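Local coordinates for 373aa long hypothetical citrate synthase (Sulfolobus tokodaii, PDB 1VGP), which is a predicted member of the citrate synthase family, a mostly helical protein assembled here from two copies of the same chain, at residues S33-A38 with A264-Q269; S41-V46 with V172-H177; Q90-L95 with S208-P213; I94-V99 with S202-I207; D139-D144 with L154-G159. All blocks are in the same frame, centred on the assembly; numbering follows the deposited sequence.

Contact 1: residues S33-A38 with A264-Q269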
# COMPACT_ATOMS: atom_id res chain seq x y z
N SER A 33 -1.20 30.77 -5.58
CA SER A 33 -1.18 30.42 -7.00
C SER A 33 0.12 29.72 -7.38
O SER A 33 1.21 30.18 -7.02
CB SER A 33 -1.35 31.68 -7.85
OG SER A 33 -1.08 31.41 -9.22
N ILE A 34 -0.00 28.62 -8.11
CA ILE A 34 1.17 27.86 -8.48
C ILE A 34 2.09 28.69 -9.36
O ILE A 34 3.31 28.51 -9.35
CB ILE A 34 0.77 26.57 -9.21
CG1 ILE A 34 2.00 25.69 -9.39
CG2 ILE A 34 0.11 26.88 -10.52
CD1 ILE A 34 2.22 24.73 -8.24
N TYR A 35 1.52 29.62 -10.11
CA TYR A 35 2.33 30.55 -10.88
C TYR A 35 3.27 31.34 -9.97
O TYR A 35 4.47 31.38 -10.22
CB TYR A 35 1.44 31.52 -11.66
CG TYR A 35 0.75 30.89 -12.85
CD1 TYR A 35 -0.60 30.55 -12.80
CD2 TYR A 35 1.45 30.63 -14.02
CE1 TYR A 35 -1.23 29.98 -13.89
CE2 TYR A 35 0.83 30.06 -15.12
CZ TYR A 35 -0.51 29.73 -15.05
OH TYR A 35 -1.14 29.16 -16.13
N ASP A 36 2.72 31.94 -8.92
CA ASP A 36 3.51 32.70 -7.95
C ASP A 36 4.50 31.84 -7.21
O ASP A 36 5.62 32.27 -6.91
CB ASP A 36 2.61 33.39 -6.93
CG ASP A 36 1.72 34.43 -7.54
OD1 ASP A 36 2.04 34.91 -8.65
OD2 ASP A 36 0.69 34.77 -6.92
N LEU A 37 4.10 30.62 -6.88
CA LEU A 37 5.00 29.74 -6.16
C LEU A 37 6.15 29.36 -7.08
O LEU A 37 7.31 29.45 -6.70
CB LEU A 37 4.26 28.51 -5.67
CG LEU A 37 3.19 28.82 -4.63
CD1 LEU A 37 2.34 27.59 -4.40
CD2 LEU A 37 3.84 29.30 -3.33
N ALA A 38 5.82 28.95 -8.30
CA ALA A 38 6.85 28.60 -9.27
C ALA A 38 7.84 29.76 -9.41
O ALA A 38 9.05 29.54 -9.45
CB ALA A 38 6.24 28.27 -10.62
N ALA A 264 1.79 22.80 -17.05
CA ALA A 264 2.40 22.71 -18.37
C ALA A 264 2.84 24.08 -18.86
O ALA A 264 3.93 24.23 -19.43
CB ALA A 264 1.42 22.09 -19.35
N ARG A 265 2.00 25.09 -18.66
CA ARG A 265 2.34 26.43 -19.11
C ARG A 265 3.63 26.89 -18.42
O ARG A 265 4.53 27.43 -19.07
CB ARG A 265 1.20 27.40 -18.81
CG ARG A 265 1.23 28.64 -19.68
CD ARG A 265 0.13 29.64 -19.33
NE ARG A 265 -1.19 29.23 -19.82
CZ ARG A 265 -1.50 29.00 -21.10
NH1 ARG A 265 -0.57 29.02 -22.05
NH2 ARG A 265 -2.77 28.75 -21.42
N ILE A 266 3.73 26.65 -17.12
CA ILE A 266 4.90 27.05 -16.36
C ILE A 266 6.13 26.25 -16.77
O ILE A 266 7.21 26.80 -16.93
CB ILE A 266 4.67 26.86 -14.85
CG1 ILE A 266 3.53 27.77 -14.38
CG2 ILE A 266 5.94 27.17 -14.09
CD1 ILE A 266 3.14 27.56 -12.93
N LEU A 267 5.95 24.94 -16.95
CA LEU A 267 7.07 24.06 -17.24
C LEU A 267 7.61 24.26 -18.66
O LEU A 267 8.79 24.00 -18.93
CB LEU A 267 6.66 22.60 -17.05
CG LEU A 267 7.81 21.59 -16.92
CD1 LEU A 267 8.77 22.02 -15.82
CD2 LEU A 267 7.26 20.22 -16.62
N LYS A 268 6.75 24.72 -19.57
CA LYS A 268 7.15 24.91 -20.96
C LYS A 268 8.35 25.83 -21.10
O LYS A 268 9.19 25.64 -21.98
CB LYS A 268 5.99 25.48 -21.78
CG LYS A 268 6.37 25.81 -23.21
CD LYS A 268 5.17 26.27 -24.02
CE LYS A 268 5.60 26.69 -25.41
NZ LYS A 268 4.44 27.21 -26.18
N GLN A 269 8.44 26.83 -20.24
CA GLN A 269 9.51 27.81 -20.36
C GLN A 269 10.85 27.14 -20.10
O GLN A 269 11.85 27.48 -20.73
CB GLN A 269 9.29 28.97 -19.38
CG GLN A 269 9.45 28.58 -17.90
CD GLN A 269 9.24 29.74 -16.93
OE1 GLN A 269 10.12 30.62 -16.78
NE2 GLN A 269 8.09 29.75 -16.27
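I266 of helix 262-278 settles among I34, Y35 and A38 of helix 34-40, a helix-helix contact of the mostly helical citrate synthase fold. The two short segments run nearly the same way, their N-to-C directions 26° apart. Their axes stay 10.6 Å from each other, so side chains rather than backbones fill the interval. I266 shows how one branched residue can serve several neighbours. Its CG1 lies anti to the carbonyl carbon (chi1 -63°), which directs CG1 and CD1 to Y35 and I34 and CG2 to A38. CG1 comes within 3.6 Å of Y35 CD2, meeting the ring at a slant. CG2 rests 3.7 Å from A38 CB, and CD1 reaches I34 CG2 at 3.9 Å. One residue earlier, R265, extended as far as CD, brings that carbon to the edge of the tyrosine, 3.5 Å from Y35 OH; the bend at chi3 then turns the guanidinium beside the oxygen. The phenol oxygen in turn lies at the edge of the guanidinium, whose plane is only 13° from that of the ring; the same arginine makes a cation-pi contact with Y260. Farther out, V172 of helix 164-175 and the adjoining L176 pack against I266, and strand 26-29 backs I34 through L27 and Y29. At the start of helix 34-40, S33 is the N-cap, its OG accepting a weak bond from Y35 N. On the other helix, Q269 folds back so that NE2 donates to I266 O at 3.1 Å, in the carbonyl plane and on a lone pair.

Contact 2: residues S41-V46 with V172-H177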
# COMPACT_ATOMS: atom_id res chain seq x y z
N SER A 41 8.88 31.17 -5.14
CA SER A 41 9.23 30.24 -4.07
C SER A 41 10.27 29.21 -4.49
O SER A 41 10.92 29.34 -5.54
CB SER A 41 7.97 29.54 -3.57
OG SER A 41 8.19 29.00 -2.27
N ASN A 42 10.42 28.18 -3.65
CA ASN A 42 11.26 27.03 -3.94
C ASN A 42 10.66 25.78 -3.32
O ASN A 42 9.66 25.84 -2.59
CB ASN A 42 12.65 27.22 -3.36
CG ASN A 42 12.62 27.59 -1.89
OD1 ASN A 42 12.40 26.75 -1.02
ND2 ASN A 42 12.82 28.88 -1.61
N PHE A 43 11.30 24.63 -3.60
CA PHE A 43 10.77 23.36 -3.12
C PHE A 43 10.61 23.34 -1.61
O PHE A 43 9.55 22.98 -1.10
CB PHE A 43 11.68 22.20 -3.53
CG PHE A 43 11.14 20.86 -3.12
CD1 PHE A 43 10.16 20.22 -3.88
CD2 PHE A 43 11.60 20.23 -1.96
CE1 PHE A 43 9.65 18.98 -3.50
CE2 PHE A 43 11.10 19.00 -1.57
CZ PHE A 43 10.11 18.37 -2.34
N GLU A 44 11.66 23.72 -0.89
CA GLU A 44 11.62 23.75 0.57
C GLU A 44 10.49 24.61 1.12
O GLU A 44 9.73 24.15 1.98
CB GLU A 44 12.95 24.25 1.12
CG GLU A 44 14.03 23.19 1.09
CD GLU A 44 15.22 23.59 0.26
OE1 GLU A 44 15.02 24.37 -0.71
OE2 GLU A 44 16.34 23.13 0.57
N GLU A 45 10.37 25.85 0.65
CA GLU A 45 9.32 26.73 1.14
C GLU A 45 7.94 26.20 0.79
O GLU A 45 7.04 26.21 1.63
CB GLU A 45 9.49 28.14 0.58
CG GLU A 45 8.37 29.07 0.99
CD GLU A 45 8.63 30.51 0.62
OE1 GLU A 45 8.27 30.89 -0.52
OE2 GLU A 45 9.19 31.25 1.46
N VAL A 46 7.76 25.75 -0.45
CA VAL A 46 6.47 25.21 -0.88
C VAL A 46 6.08 23.96 -0.09
O VAL A 46 4.90 23.75 0.22
CB VAL A 46 6.48 24.86 -2.38
CG1 VAL A 46 5.20 24.16 -2.76
CG2 VAL A 46 6.66 26.13 -3.21
N VAL A 172 11.53 23.98 -9.83
CA VAL A 172 10.19 24.33 -10.22
C VAL A 172 9.46 23.06 -10.65
O VAL A 172 8.27 22.91 -10.38
CB VAL A 172 10.20 25.39 -11.36
CG1 VAL A 172 11.15 24.97 -12.43
CG2 VAL A 172 8.81 25.56 -11.93
N THR A 173 10.17 22.13 -11.28
CA THR A 173 9.54 20.89 -11.73
C THR A 173 8.99 20.09 -10.55
O THR A 173 7.88 19.55 -10.61
CB THR A 173 10.52 19.98 -12.50
OG1 THR A 173 10.97 20.64 -13.69
CG2 THR A 173 9.82 18.68 -12.90
N LEU A 174 9.78 20.00 -9.49
CA LEU A 174 9.33 19.28 -8.30
C LEU A 174 8.17 20.03 -7.63
O LEU A 174 7.24 19.39 -7.15
CB LEU A 174 10.48 19.12 -7.30
CG LEU A 174 11.66 18.24 -7.73
CD1 LEU A 174 12.65 18.17 -6.59
CD2 LEU A 174 11.19 16.85 -8.11
N ILE A 175 8.24 21.36 -7.60
CA ILE A 175 7.17 22.17 -7.03
C ILE A 175 5.84 21.82 -7.71
O ILE A 175 4.83 21.59 -7.05
CB ILE A 175 7.45 23.68 -7.19
CG1 ILE A 175 8.46 24.14 -6.14
CG2 ILE A 175 6.16 24.49 -7.10
CD1 ILE A 175 9.09 25.49 -6.45
N LEU A 176 5.89 21.77 -9.04
CA LEU A 176 4.70 21.50 -9.85
C LEU A 176 4.10 20.11 -9.63
O LEU A 176 2.98 19.85 -10.06
CB LEU A 176 5.03 21.66 -11.34
CG LEU A 176 5.50 23.04 -11.81
CD1 LEU A 176 5.78 22.99 -13.30
CD2 LEU A 176 4.44 24.08 -11.49
N HIS A 177 4.84 19.22 -8.96
CA HIS A 177 4.35 17.86 -8.75
C HIS A 177 4.04 17.49 -7.29
O HIS A 177 3.63 16.37 -7.02
CB HIS A 177 5.34 16.85 -9.32
CG HIS A 177 5.31 16.74 -10.81
ND1 HIS A 177 6.04 17.57 -11.63
CD2 HIS A 177 4.62 15.91 -11.63
CE1 HIS A 177 5.82 17.25 -12.89
NE2 HIS A 177 4.96 16.25 -12.92
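Beside the place where I175 meets S41 and N42, the carboxylate oxygen E45 OE1 is gripped by two hydroxyl groups. S41 OG donates to E45 OE1 at 2.6 Å, arriving on the anti side and 24° out of the carboxylate plane; the second hydroxyl is that of Y367 of the second subunit, and R373 of that subunit makes a salt bridge with E45 OE2. The acid is therefore held from both chains, which would be expected to keep it ionised. Its backbone is fixed as well: E45 N donates to N42 OD1 at 2.8 Å in a nearly straight bond (167°), although the donor lies above the plane of the amide carbonyl. The opposing helix meets the other side of this turn with hydrocarbon. The tip of I175 presses on the backbone at the helix start, CD1 lying 3.5 Å from N42 C, and its CG1 meets V46 CG2 at 4.0 Å, the two side chains at about a right angle. F43 has CG anti to the backbone N (chi1 -177°), which swings the ring across to L174. F43 CD1 is 3.6 Å from L174 CB, L174 CD1 lies over one face, and I175 N sits at the edge; H149 stacks on the same ring. Beyond I175, H177 turns back on helix 164-175, ND1 donating to T173 O at 2.9 Å. The whole is an asparagine N-cap opening helix 43-52 directly after helix 34-40, with the end of helix 164-175 packed on the junction, within a citrate synthase-type helical fold.

Contact 3: residues Q90-L95 with S208-P213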
# COMPACT_ATOMS: atom_id res chain seq x y z
N GLN A 90 12.80 -2.20 -11.69
CA GLN A 90 12.06 -0.95 -11.87
C GLN A 90 12.38 0.03 -10.75
O GLN A 90 12.22 -0.29 -9.58
CB GLN A 90 10.56 -1.23 -11.89
CG GLN A 90 10.09 -2.04 -13.09
CD GLN A 90 8.61 -2.39 -13.02
OE1 GLN A 90 7.78 -1.56 -12.66
NE2 GLN A 90 8.28 -3.63 -13.37
N PRO A 91 12.84 1.24 -11.10
CA PRO A 91 13.14 2.24 -10.06
C PRO A 91 12.02 2.44 -9.03
O PRO A 91 12.29 2.68 -7.86
CB PRO A 91 13.44 3.51 -10.87
CG PRO A 91 13.95 2.99 -12.18
CD PRO A 91 13.20 1.73 -12.46
N MET A 92 10.76 2.31 -9.45
CA MET A 92 9.63 2.40 -8.52
C MET A 92 9.68 1.29 -7.48
O MET A 92 9.47 1.53 -6.30
CB MET A 92 8.29 2.32 -9.25
CG MET A 92 7.89 3.60 -9.96
SD MET A 92 7.99 5.10 -8.94
CE MET A 92 6.28 5.23 -8.37
N ASP A 93 9.96 0.07 -7.93
CA ASP A 93 10.07 -1.05 -7.01
C ASP A 93 11.27 -0.88 -6.09
O ASP A 93 11.24 -1.29 -4.92
CB ASP A 93 10.19 -2.36 -7.79
CG ASP A 93 8.99 -2.64 -8.67
OD1 ASP A 93 7.91 -2.05 -8.43
OD2 ASP A 93 9.13 -3.46 -9.60
N ILE A 94 12.33 -0.26 -6.60
CA ILE A 94 13.45 0.06 -5.74
C ILE A 94 12.97 1.01 -4.65
O ILE A 94 13.21 0.79 -3.46
CB ILE A 94 14.61 0.73 -6.53
CG1 ILE A 94 15.23 -0.28 -7.49
CG2 ILE A 94 15.68 1.25 -5.57
CD1 ILE A 94 15.67 -1.57 -6.80
N LEU A 95 12.27 2.06 -5.08
CA LEU A 95 11.81 3.09 -4.17
C LEU A 95 10.86 2.51 -3.11
O LEU A 95 10.96 2.82 -1.92
CB LEU A 95 11.10 4.19 -4.97
CG LEU A 95 10.94 5.55 -4.28
CD1 LEU A 95 12.30 6.06 -3.81
CD2 LEU A 95 10.32 6.54 -5.26
N SER A 208 3.14 2.25 -4.38
CA SER A 208 2.61 1.03 -4.96
C SER A 208 1.47 1.33 -5.92
O SER A 208 1.28 0.64 -6.92
CB SER A 208 2.12 0.08 -3.87
OG SER A 208 3.19 -0.42 -3.10
N ALA A 209 0.70 2.37 -5.61
CA ALA A 209 -0.40 2.77 -6.47
C ALA A 209 0.10 3.65 -7.60
O ALA A 209 -0.31 3.50 -8.75
CB ALA A 209 -1.48 3.50 -5.66
N LEU A 210 1.00 4.58 -7.28
CA LEU A 210 1.47 5.54 -8.27
C LEU A 210 2.12 4.88 -9.49
O LEU A 210 1.97 5.37 -10.61
CB LEU A 210 2.46 6.52 -7.63
CG LEU A 210 3.04 7.55 -8.60
CD1 LEU A 210 1.94 8.46 -9.13
CD2 LEU A 210 4.10 8.37 -7.89
N LYS A 211 2.82 3.76 -9.28
CA LYS A 211 3.49 3.09 -10.38
C LYS A 211 2.51 2.30 -11.24
O LYS A 211 2.88 1.77 -12.28
CB LYS A 211 4.59 2.15 -9.86
CG LYS A 211 4.11 1.01 -8.96
CD LYS A 211 5.10 -0.15 -8.95
CE LYS A 211 4.95 -0.99 -10.21
NZ LYS A 211 5.97 -2.08 -10.29
N GLY A 212 1.25 2.21 -10.81
CA GLY A 212 0.25 1.57 -11.64
C GLY A 212 0.14 2.24 -13.00
O GLY A 212 0.14 3.47 -13.10
N PRO A 213 0.06 1.45 -14.09
CA PRO A 213 -0.03 1.98 -15.46
C PRO A 213 -1.32 2.73 -15.75
O PRO A 213 -1.36 3.60 -16.61
CB PRO A 213 0.12 0.73 -16.32
CG PRO A 213 -0.37 -0.36 -15.46
CD PRO A 213 0.09 -0.02 -14.08
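K211 is brought to Q90 and D93 by two bends: its CG stands between the backbone N and the carbonyl carbon (chi1 62°), and the chain turns again at chi3 (-79°). The ammonium thus arrives at the beginning of helix 91-105, where two oxygens take it. D93 OD1 receives NZ of K211 at 2.7 Å on its syn lone pair, the side of the other carboxylate oxygen, and forms a salt bridge. Q90 OE1 accepts from the same NZ of K211 at 3.0 Å; here the donor stands 46° out of the carbonyl plane and misses the lone pairs. Both partners meet the lysine at about a right angle to its chain. D198 of the second subunit adds another salt bridge to NZ, so two acids share one ammonium, an arrangement that probably helps keep the lysine protonated. The shaft of K211 is put to use too. M92 slides past it in the opposite direction, its CG 3.6 Å from K211 CB, and bends at chi2 and chi3 turn the methyl toward the neighbouring leucine, M92 CE lying 3.9 Å from L210 CD2. Helix 327-346 closes over this apolar side, with P328 and A329 against M92 and W339 against L210. The contact therefore joins the first turn of helix 91-105 to the end of helix 199-210, with helix 184-193 also packed against L210 and the second subunit reaching the lysine.

Contact 4: residues I94-V99 with S202-I207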
# COMPACT_ATOMS: atom_id res chain seq x y z
N ILE A 94 12.33 -0.26 -6.60
CA ILE A 94 13.45 0.06 -5.74
C ILE A 94 12.97 1.01 -4.65
O ILE A 94 13.21 0.79 -3.46
CB ILE A 94 14.61 0.73 -6.53
CG1 ILE A 94 15.23 -0.28 -7.49
CG2 ILE A 94 15.68 1.25 -5.57
CD1 ILE A 94 15.67 -1.57 -6.80
N LEU A 95 12.27 2.06 -5.08
CA LEU A 95 11.81 3.09 -4.17
C LEU A 95 10.86 2.51 -3.11
O LEU A 95 10.96 2.82 -1.92
CB LEU A 95 11.10 4.19 -4.97
CG LEU A 95 10.94 5.55 -4.28
CD1 LEU A 95 12.30 6.06 -3.81
CD2 LEU A 95 10.32 6.54 -5.26
N ARG A 96 9.95 1.66 -3.56
CA ARG A 96 9.00 0.99 -2.68
C ARG A 96 9.72 0.20 -1.59
O ARG A 96 9.43 0.34 -0.40
CB ARG A 96 8.12 0.05 -3.49
CG ARG A 96 6.97 -0.58 -2.72
CD ARG A 96 6.28 -1.62 -3.59
NE ARG A 96 7.21 -2.67 -3.98
CZ ARG A 96 7.08 -3.43 -5.06
NH1 ARG A 96 6.08 -3.22 -5.91
NH2 ARG A 96 7.94 -4.41 -5.29
N THR A 97 10.65 -0.64 -2.02
CA THR A 97 11.38 -1.49 -1.10
C THR A 97 12.23 -0.65 -0.13
O THR A 97 12.26 -0.91 1.09
CB THR A 97 12.27 -2.46 -1.89
OG1 THR A 97 11.50 -3.08 -2.92
CG2 THR A 97 12.83 -3.55 -0.98
N ALA A 98 12.92 0.35 -0.66
CA ALA A 98 13.81 1.16 0.15
C ALA A 98 13.03 1.88 1.25
O ALA A 98 13.46 1.93 2.41
CB ALA A 98 14.54 2.16 -0.72
N VAL A 99 11.87 2.43 0.90
CA VAL A 99 11.04 3.10 1.89
C VAL A 99 10.58 2.10 2.95
O VAL A 99 10.52 2.41 4.14
CB VAL A 99 9.79 3.75 1.22
CG1 VAL A 99 8.88 4.38 2.27
CG2 VAL A 99 10.24 4.79 0.20
N SER A 202 2.31 3.77 4.87
CA SER A 202 1.40 4.58 4.08
C SER A 202 2.04 4.99 2.77
O SER A 202 1.41 4.93 1.70
CB SER A 202 1.00 5.83 4.86
OG SER A 202 0.34 5.48 6.07
N ILE A 203 3.29 5.43 2.86
CA ILE A 203 4.05 5.89 1.71
C ILE A 203 4.39 4.75 0.74
O ILE A 203 4.43 4.96 -0.48
CB ILE A 203 5.36 6.57 2.15
CG1 ILE A 203 5.04 7.74 3.10
CG2 ILE A 203 6.15 7.05 0.94
CD1 ILE A 203 3.96 8.68 2.58
N VAL A 204 4.63 3.56 1.28
CA VAL A 204 4.80 2.36 0.46
C VAL A 204 3.55 2.11 -0.38
O VAL A 204 3.64 1.75 -1.56
CB VAL A 204 5.09 1.10 1.33
CG1 VAL A 204 5.00 -0.16 0.48
CG2 VAL A 204 6.47 1.20 1.96
N ALA A 205 2.38 2.29 0.24
CA ALA A 205 1.11 2.14 -0.47
C ALA A 205 0.96 3.22 -1.54
O ALA A 205 0.51 2.94 -2.65
CB ALA A 205 -0.04 2.22 0.52
N GLY A 206 1.37 4.45 -1.21
CA GLY A 206 1.35 5.52 -2.19
C GLY A 206 2.14 5.21 -3.44
O GLY A 206 1.63 5.30 -4.56
N ILE A 207 3.41 4.84 -3.26
CA ILE A 207 4.26 4.42 -4.37
C ILE A 207 3.67 3.23 -5.12
O ILE A 207 3.69 3.19 -6.35
CB ILE A 207 5.67 4.03 -3.86
CG1 ILE A 207 6.31 5.22 -3.15
CG2 ILE A 207 6.54 3.56 -5.02
CD1 ILE A 207 7.41 4.83 -2.20
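R96, which carries the flat guanidinium group here, meets V204 with its aliphatic stem and sends the planar end past it to the subunit boundary. There NE is hydrogen-bonded to S100 OG of the second subunit, while NH1 has long, weak ion pairs with D93 of its own chain and D198 of the other. On the stem, R96 CG lies 3.8 Å from V204 CG1 and R96 CB 4.1 Å from I207 CG2. The rest of the contact is hydrocarbon. V99 has CG1 anti to the backbone N (chi1 177°), and its two methyls thereby go to different neighbours. CG2 of V99 packs on I207 CD1 at 3.7 Å, whereas CG1 is 4.0 Å from both I203 CG2 and V204 CG2. With V204 the valine slides past in the opposite sense; with I203 the two stand at about a right angle. I207 CD1 also reaches L95 CG, at 4.2 Å. These residues lie on two helix segments running antiparallel at 174°, with axes 9.1 Å apart, a close pairing of helices 91-105 and 199-210. V204 also packs on V204 of the second subunit, so the pair belongs to the dimer interface. Within the chain, helix 113-135 covers L95 and I203, helix 327-346 packs on L95, I203 and I207, and helix 184-193 lies against the side of helix 199-210 that carries S202 and A205.

Contact 5: residues D139-D144 with L154-G159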
# COMPACT_ATOMS: atom_id res chain seq x y z
N ASP A 139 29.40 5.10 -8.92
CA ASP A 139 29.32 4.90 -7.49
C ASP A 139 28.42 5.90 -6.78
O ASP A 139 28.27 7.04 -7.22
CB ASP A 139 30.71 4.94 -6.86
CG ASP A 139 30.88 3.89 -5.76
OD1 ASP A 139 29.94 3.74 -4.93
OD2 ASP A 139 31.94 3.23 -5.74
N ILE A 140 27.83 5.46 -5.68
CA ILE A 140 27.11 6.36 -4.80
C ILE A 140 27.96 7.60 -4.57
O ILE A 140 29.12 7.52 -4.17
CB ILE A 140 26.81 5.70 -3.45
CG1 ILE A 140 25.89 4.50 -3.68
CG2 ILE A 140 26.14 6.70 -2.50
CD1 ILE A 140 25.63 3.70 -2.43
N ILE A 141 27.37 8.75 -4.85
CA ILE A 141 27.97 10.01 -4.50
C ILE A 141 27.02 10.63 -3.48
O ILE A 141 25.84 10.80 -3.77
CB ILE A 141 28.13 10.88 -5.77
CG1 ILE A 141 28.42 12.34 -5.40
CG2 ILE A 141 26.91 10.73 -6.65
CD1 ILE A 141 27.20 13.18 -5.20
N GLU A 142 27.54 10.94 -2.29
CA GLU A 142 26.70 11.22 -1.12
C GLU A 142 26.02 12.59 -1.14
O GLU A 142 26.47 13.50 -1.84
CB GLU A 142 27.53 11.12 0.16
CG GLU A 142 27.98 9.71 0.48
CD GLU A 142 28.97 9.67 1.63
OE1 GLU A 142 28.95 10.60 2.47
OE2 GLU A 142 29.79 8.72 1.67
N PRO A 143 24.94 12.75 -0.38
CA PRO A 143 24.32 14.07 -0.34
C PRO A 143 25.22 15.08 0.33
O PRO A 143 25.90 14.78 1.31
CB PRO A 143 23.03 13.83 0.44
CG PRO A 143 23.33 12.66 1.30
CD PRO A 143 24.21 11.78 0.46
N ASP A 144 25.21 16.30 -0.22
CA ASP A 144 26.02 17.43 0.24
C ASP A 144 25.11 18.28 1.12
O ASP A 144 24.19 18.93 0.62
CB ASP A 144 26.45 18.21 -0.99
CG ASP A 144 27.50 19.27 -0.69
OD1 ASP A 144 27.38 19.97 0.34
OD2 ASP A 144 28.43 19.40 -1.53
N LEU A 154 20.28 16.97 -8.28
CA LEU A 154 21.04 16.90 -9.52
C LEU A 154 22.52 16.63 -9.24
O LEU A 154 23.19 15.91 -9.99
CB LEU A 154 20.89 18.20 -10.31
CG LEU A 154 19.48 18.52 -10.79
CD1 LEU A 154 19.54 19.68 -11.79
CD2 LEU A 154 18.85 17.29 -11.42
N TYR A 155 23.01 17.21 -8.15
CA TYR A 155 24.36 16.94 -7.69
C TYR A 155 24.63 15.44 -7.55
O TYR A 155 25.60 14.92 -8.12
CB TYR A 155 24.62 17.63 -6.34
CG TYR A 155 25.90 17.16 -5.68
CD1 TYR A 155 27.11 17.18 -6.36
CD2 TYR A 155 25.88 16.67 -4.37
CE1 TYR A 155 28.28 16.72 -5.76
CE2 TYR A 155 27.05 16.21 -3.76
CZ TYR A 155 28.24 16.24 -4.46
OH TYR A 155 29.39 15.78 -3.86
N MET A 156 23.77 14.76 -6.79
CA MET A 156 23.97 13.34 -6.52
C MET A 156 23.78 12.50 -7.77
O MET A 156 24.14 11.33 -7.81
CB MET A 156 23.00 12.85 -5.44
CG MET A 156 23.12 13.56 -4.11
SD MET A 156 22.07 12.78 -2.86
CE MET A 156 20.45 13.41 -3.30
N LEU A 157 23.20 13.10 -8.81
CA LEU A 157 23.00 12.39 -10.06
C LEU A 157 24.24 12.56 -10.93
O LEU A 157 24.77 11.58 -11.46
CB LEU A 157 21.76 12.93 -10.79
CG LEU A 157 20.97 11.98 -11.69
CD1 LEU A 157 21.69 11.83 -13.01
CD2 LEU A 157 20.83 10.62 -11.02
N TYR A 158 24.70 13.80 -11.08
CA TYR A 158 25.83 14.10 -11.96
C TYR A 158 27.19 13.83 -11.28
O TYR A 158 28.17 13.50 -11.94
CB TYR A 158 25.81 15.57 -12.40
CG TYR A 158 24.52 16.14 -12.95
CD1 TYR A 158 23.61 15.36 -13.66
CD2 TYR A 158 24.25 17.51 -12.82
CE1 TYR A 158 22.46 15.93 -14.23
CE2 TYR A 158 23.12 18.09 -13.38
CZ TYR A 158 22.23 17.29 -14.09
OH TYR A 158 21.11 17.88 -14.65
N GLY A 159 27.25 14.00 -9.96
CA GLY A 159 28.54 13.99 -9.30
C GLY A 159 29.15 15.38 -9.18
O GLY A 159 30.07 15.59 -8.40
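A CH-pi contact leads here: I141 lays its terminal methyl on the ring of Y155, CD1 being 3.5 Å from the ring centroid and 22° off the normal. The methyl sits over the face but offset toward the hydroxyl end. I141 CG1, anti to the backbone N (chi1 165°), carries CD1 to that place. Apolar packing continues along M156. I141 CD1 also lies 4.2 Å from M156 CB, and farther on M156 SD touches P143 CB at 3.6 Å. D144 contributes its methylene, CB lying 3.5 Å from Y155 CE2, with the carboxylate and ring planes 70° apart. Polar ties come from outside the two segments: D144 N is hydrogen-bonded to OD1 of N152, in helix 149-158, and L157 O to R133 NH1 of helix 113-135. G159 leaves helix 149-158 with positive phi, and its CA is 4.2 Å from I141 CG1. The loop 139-144 thus folds back over the helix that follows it in the chain. Helix 113-135 flanks both partners, through A129 at M156 and N130 and L134 at I140, and helix 76-84 lies next to the loop, I79 and R83 touching I140.

Overall arrangement
Along the chain the first segments come in the order of contacts 1 to 5, and contact 1 encloses all the others. Contacts 1 and 2, centres 10 Å apart, touch where L267 packs on T173 and L176, and their helices 34-40 and 43-52 are consecutive. Contacts 3 and 4 are two levels of one pairing, helix 91-105 with helix 199-210, centres 8 Å apart, and lie at the dimer interface. The segments of contact 2 alternate with those of contacts 3 and 4, so distant parts of one helical chain are interlocked. About 28 Å separates the centres of contacts 1 and 4. Contact 5, its centre at least 20 Å from every other, closes a local loop without help from the second chain.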